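Local coordinates for protein Exo-alpha-sialidase (PDB 2V72) that probably helps a clostridial sialidase toxin attach to host glycans, being a family 32 carbohydrate-binding module that binds galactose and carries a calcium ion, at residues 35-40 against 136-141. Sequence-based numbering, arbitrary orientation.
Sequences GNINTM and IAELNV. With CA (calcium ion), chain B.
Thr39 O and Ala137 O lie only 2.8 Å apart with no proton between them, two carbonyl oxygens held together because both bind the same calcium ion. This is the calcium site of the F5/8 type C beta-sandwich, where the loop leading into strand 41-42 meets strand 135-142 near the C-terminus. The loop gives three ligands: Asn36 O and Thr39 O from the backbone, and Thr39 OG1, which chi1 of 61° sets between the residue's own N and carbonyl carbon, on the metal side. The strand adds Ala137 O, 2.3 Å from the calcium, and the carboxylate oxygen Glu138 OE2 at 2.4 Å. Ser31 O and Asp34 OD1 complete a shell of seven oxygens, in which the carboxylates of Glu138 and Asp34 probably offset the metal's charge.

Asn36 to Thr39 form a type I turn that presents Asn36 O and both Thr39 ligands to the same ion. An Asx turn overlaps it: Asn38 N donates to Asn36 OD1 over 2.7 Å, in the plane of the side-chain carbonyl. Across the contact, Glu138 bends at chi2 (-59°) and brings its carboxylate to the backbone N-H groups of Gly35 and Asn36. Gly35 N gives Glu138 OE1 a weak hydrogen bond of 3.0 Å, and Asn36 N gives Glu138 OE2 another weak one; OE1 is held chiefly by Gln13 NE2, while the calcium fixes OE2. A classic beta bulge opposite Thr71 takes in Ala137 and Glu138, consistent with neighbouring residues both reaching the metal, one by its carbonyl and one by its side chain. Apolar contact flanks the ion: Ile37 CG2 meets Glu138 CG, the two side chains crossing at about a right angle, and Met40 CB rests 4.0 Å from Ala137 CB.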
ATOM      1  N   GLY A  35      -4.613  11.304  -3.105  1.00 48.30           N
ATOM      2  CA  GLY A  35      -5.378  12.045  -2.101  1.00 48.55           C
ATOM      3  C   GLY A  35      -6.881  11.979  -2.274  1.00 48.63           C
ATOM      4  O   GLY A  35      -7.610  12.747  -1.646  1.00 48.61           O
ATOM      5  N   ASN A  36      -7.334  11.054  -3.117  1.00 48.76           N
ATOM      6  CA  ASN A  36      -8.747  10.885  -3.442  1.00 48.95           C
ATOM      7  C   ASN A  36      -9.209   9.472  -3.100  1.00 48.99           C
ATOM      8  O   ASN A  36      -8.711   8.502  -3.665  1.00 49.32           O
ATOM      9  CB  ASN A  36      -8.982  11.174  -4.936  1.00 48.93           C
ATOM     10  CG  ASN A  36     -10.462  11.269  -5.302  1.00 49.07           C
ATOM     11  OD1 ASN A  36     -11.280  10.455  -4.880  1.00 48.98           O
ATOM     12  ND2 ASN A  36     -10.802  12.266  -6.102  1.00 48.46           N
ATOM     13  N   ILE A  37     -10.167   9.355  -2.187  1.00 49.07           N
ATOM     14  CA  ILE A  37     -10.646   8.043  -1.736  1.00 49.04           C
ATOM     15  C   ILE A  37     -11.598   7.352  -2.736  1.00 49.17           C
ATOM     16  O   ILE A  37     -11.984   6.187  -2.545  1.00 49.11           O
ATOM     17  CB  ILE A  37     -11.257   8.116  -0.305  1.00 49.01           C
ATOM     18  CG1 ILE A  37     -12.487   9.034  -0.273  1.00 48.69           C
ATOM     19  CG2 ILE A  37     -10.187   8.570   0.709  1.00 48.59           C
ATOM     20  CD1 ILE A  37     -12.995   9.397   1.147  1.00 49.68           C
ATOM     21  N   ASN A  38     -11.967   8.072  -3.796  1.00 49.20           N
ATOM     22  CA  ASN A  38     -12.798   7.517  -4.871  1.00 49.36           C
ATOM     23  C   ASN A  38     -12.000   6.809  -5.975  1.00 48.93           C
ATOM     24  O   ASN A  38     -12.574   6.074  -6.775  1.00 49.02           O
ATOM     25  CB  ASN A  38     -13.699   8.600  -5.479  1.00 49.53           C
ATOM     26  CG  ASN A  38     -14.704   9.157  -4.481  1.00 50.54           C
ATOM     27  OD1 ASN A  38     -15.213   8.442  -3.613  1.00 50.88           O
ATOM     28  ND2 ASN A  38     -14.994  10.445  -4.603  1.00 51.88           N
ATOM     29  N   THR A  39     -10.688   7.036  -6.016  1.00 48.47           N
ATOM     30  CA  THR A  39      -9.804   6.355  -6.969  1.00 47.65           C
ATOM     31  C   THR A  39      -8.931   5.354  -6.220  1.00 47.28           C
ATOM     32  O   THR A  39      -8.392   5.673  -5.150  1.00 47.06           O
ATOM     33  CB  THR A  39      -8.858   7.335  -7.675  1.00 47.54           C
ATOM     34  OG1 THR A  39      -8.039   7.972  -6.690  1.00 48.23           O
ATOM     35  CG2 THR A  39      -9.629   8.395  -8.457  1.00 47.03           C
ATOM     36  N   MET A  40      -8.760   4.166  -6.799  1.00 46.46           N
ATOM     37  CA  MET A  40      -7.950   3.114  -6.182  1.00 45.47           C
ATOM     38  C   MET A  40      -6.906   2.503  -7.113  1.00 45.35           C
ATOM     39  O   MET A  40      -7.042   2.574  -8.342  1.00 45.50           O
ATOM     40  CB  MET A  40      -8.857   1.997  -5.674  1.00 45.44           C
ATOM     41  CG  MET A  40      -9.573   1.223  -6.764  1.00 44.71           C
ATOM     42  SD  MET A  40     -10.763   0.082  -6.060  1.00 45.07           S
ATOM     43  CE  MET A  40     -12.199   1.157  -5.964  1.00 45.20           C
ATOM     44  N   ILE A 136      -6.212  -0.767  -3.082  1.00 42.44           N
ATOM     45  CA  ILE A 136      -5.897   0.255  -2.095  1.00 42.44           C
ATOM     46  C   ILE A 136      -6.328   1.580  -2.715  1.00 43.07           C
ATOM     47  O   ILE A 136      -5.849   1.957  -3.788  1.00 43.07           O
ATOM     48  CB  ILE A 136      -4.372   0.311  -1.742  1.00 42.47           C
ATOM     49  CG1 ILE A 136      -3.934  -0.927  -0.945  1.00 42.06           C
ATOM     50  CG2 ILE A 136      -4.040   1.578  -0.943  1.00 41.89           C
ATOM     51  CD1 ILE A 136      -2.419  -1.064  -0.775  1.00 41.79           C
ATOM     52  N   ALA A 137      -7.242   2.278  -2.050  1.00 43.43           N
ATOM     53  CA  ALA A 137      -7.728   3.562  -2.550  1.00 43.72           C
ATOM     54  C   ALA A 137      -6.793   4.706  -2.167  1.00 43.74           C
ATOM     55  O   ALA A 137      -6.596   5.633  -2.953  1.00 43.80           O
ATOM     56  CB  ALA A 137      -9.171   3.830  -2.078  1.00 43.54           C
ATOM     57  N   GLU A 138      -6.216   4.631  -0.968  1.00 44.08           N
ATOM     58  CA  GLU A 138      -5.237   5.621  -0.501  1.00 44.68           C
ATOM     59  C   GLU A 138      -4.154   5.009   0.391  1.00 44.96           C
ATOM     60  O   GLU A 138      -4.425   4.120   1.198  1.00 45.07           O
ATOM     61  CB  GLU A 138      -5.913   6.776   0.246  1.00 44.92           C
ATOM     62  CG  GLU A 138      -6.491   7.867  -0.628  1.00 45.54           C
ATOM     63  CD  GLU A 138      -5.459   8.522  -1.507  1.00 46.57           C
ATOM     64  OE1 GLU A 138      -4.514   9.150  -0.977  1.00 47.16           O
ATOM     65  OE2 GLU A 138      -5.599   8.414  -2.740  1.00 47.75           O
ATOM     66  N   LEU A 139      -2.928   5.497   0.224  1.00 45.09           N
ATOM     67  CA  LEU A 139      -1.807   5.085   1.042  1.00 45.19           C
ATOM     68  C   LEU A 139      -1.056   6.315   1.528  1.00 44.99           C
ATOM     69  O   LEU A 139      -0.625   7.152   0.728  1.00 45.00           O
ATOM     70  CB  LEU A 139      -0.869   4.148   0.273  1.00 45.52           C
ATOM     71  CG  LEU A 139       0.191   3.513   1.176  1.00 46.24           C
ATOM     72  CD1 LEU A 139       0.359   2.038   0.882  1.00 48.12           C
ATOM     73  CD2 LEU A 139       1.525   4.258   1.117  1.00 46.73           C
ATOM     74  N   ASN A 140      -0.918   6.417   2.847  1.00 44.28           N
ATOM     75  CA  ASN A 140      -0.232   7.537   3.459  1.00 43.84           C
ATOM     76  C   ASN A 140       0.895   7.049   4.356  1.00 44.16           C
ATOM     77  O   ASN A 140       0.817   5.957   4.933  1.00 44.04           O
ATOM     78  CB  ASN A 140      -1.224   8.395   4.245  1.00 43.36           C
ATOM     79  CG  ASN A 140      -2.103   9.216   3.348  1.00 42.31           C
ATOM     80  OD1 ASN A 140      -1.694  10.274   2.866  1.00 40.63           O
ATOM     81  ND2 ASN A 140      -3.319   8.732   3.100  1.00 40.66           N
ATOM     82  N   VAL A 141       1.954   7.847   4.445  1.00 44.42           N
ATOM     83  CA  VAL A 141       3.133   7.454   5.217  1.00 45.36           C
ATOM     84  C   VAL A 141       3.477   8.580   6.167  1.00 45.52           C
ATOM     85  O   VAL A 141       3.534   9.746   5.774  1.00 45.71           O
ATOM     86  CB  VAL A 141       4.351   7.093   4.322  1.00 45.34           C
ATOM     87  CG1 VAL A 141       5.441   6.421   5.151  1.00 46.20           C
ATOM     88  CG2 VAL A 141       3.938   6.158   3.185  1.00 45.58           C
TER
HETATM   89 CA    CA B1139      -6.896   7.359  -4.475  1.00 42.43          CA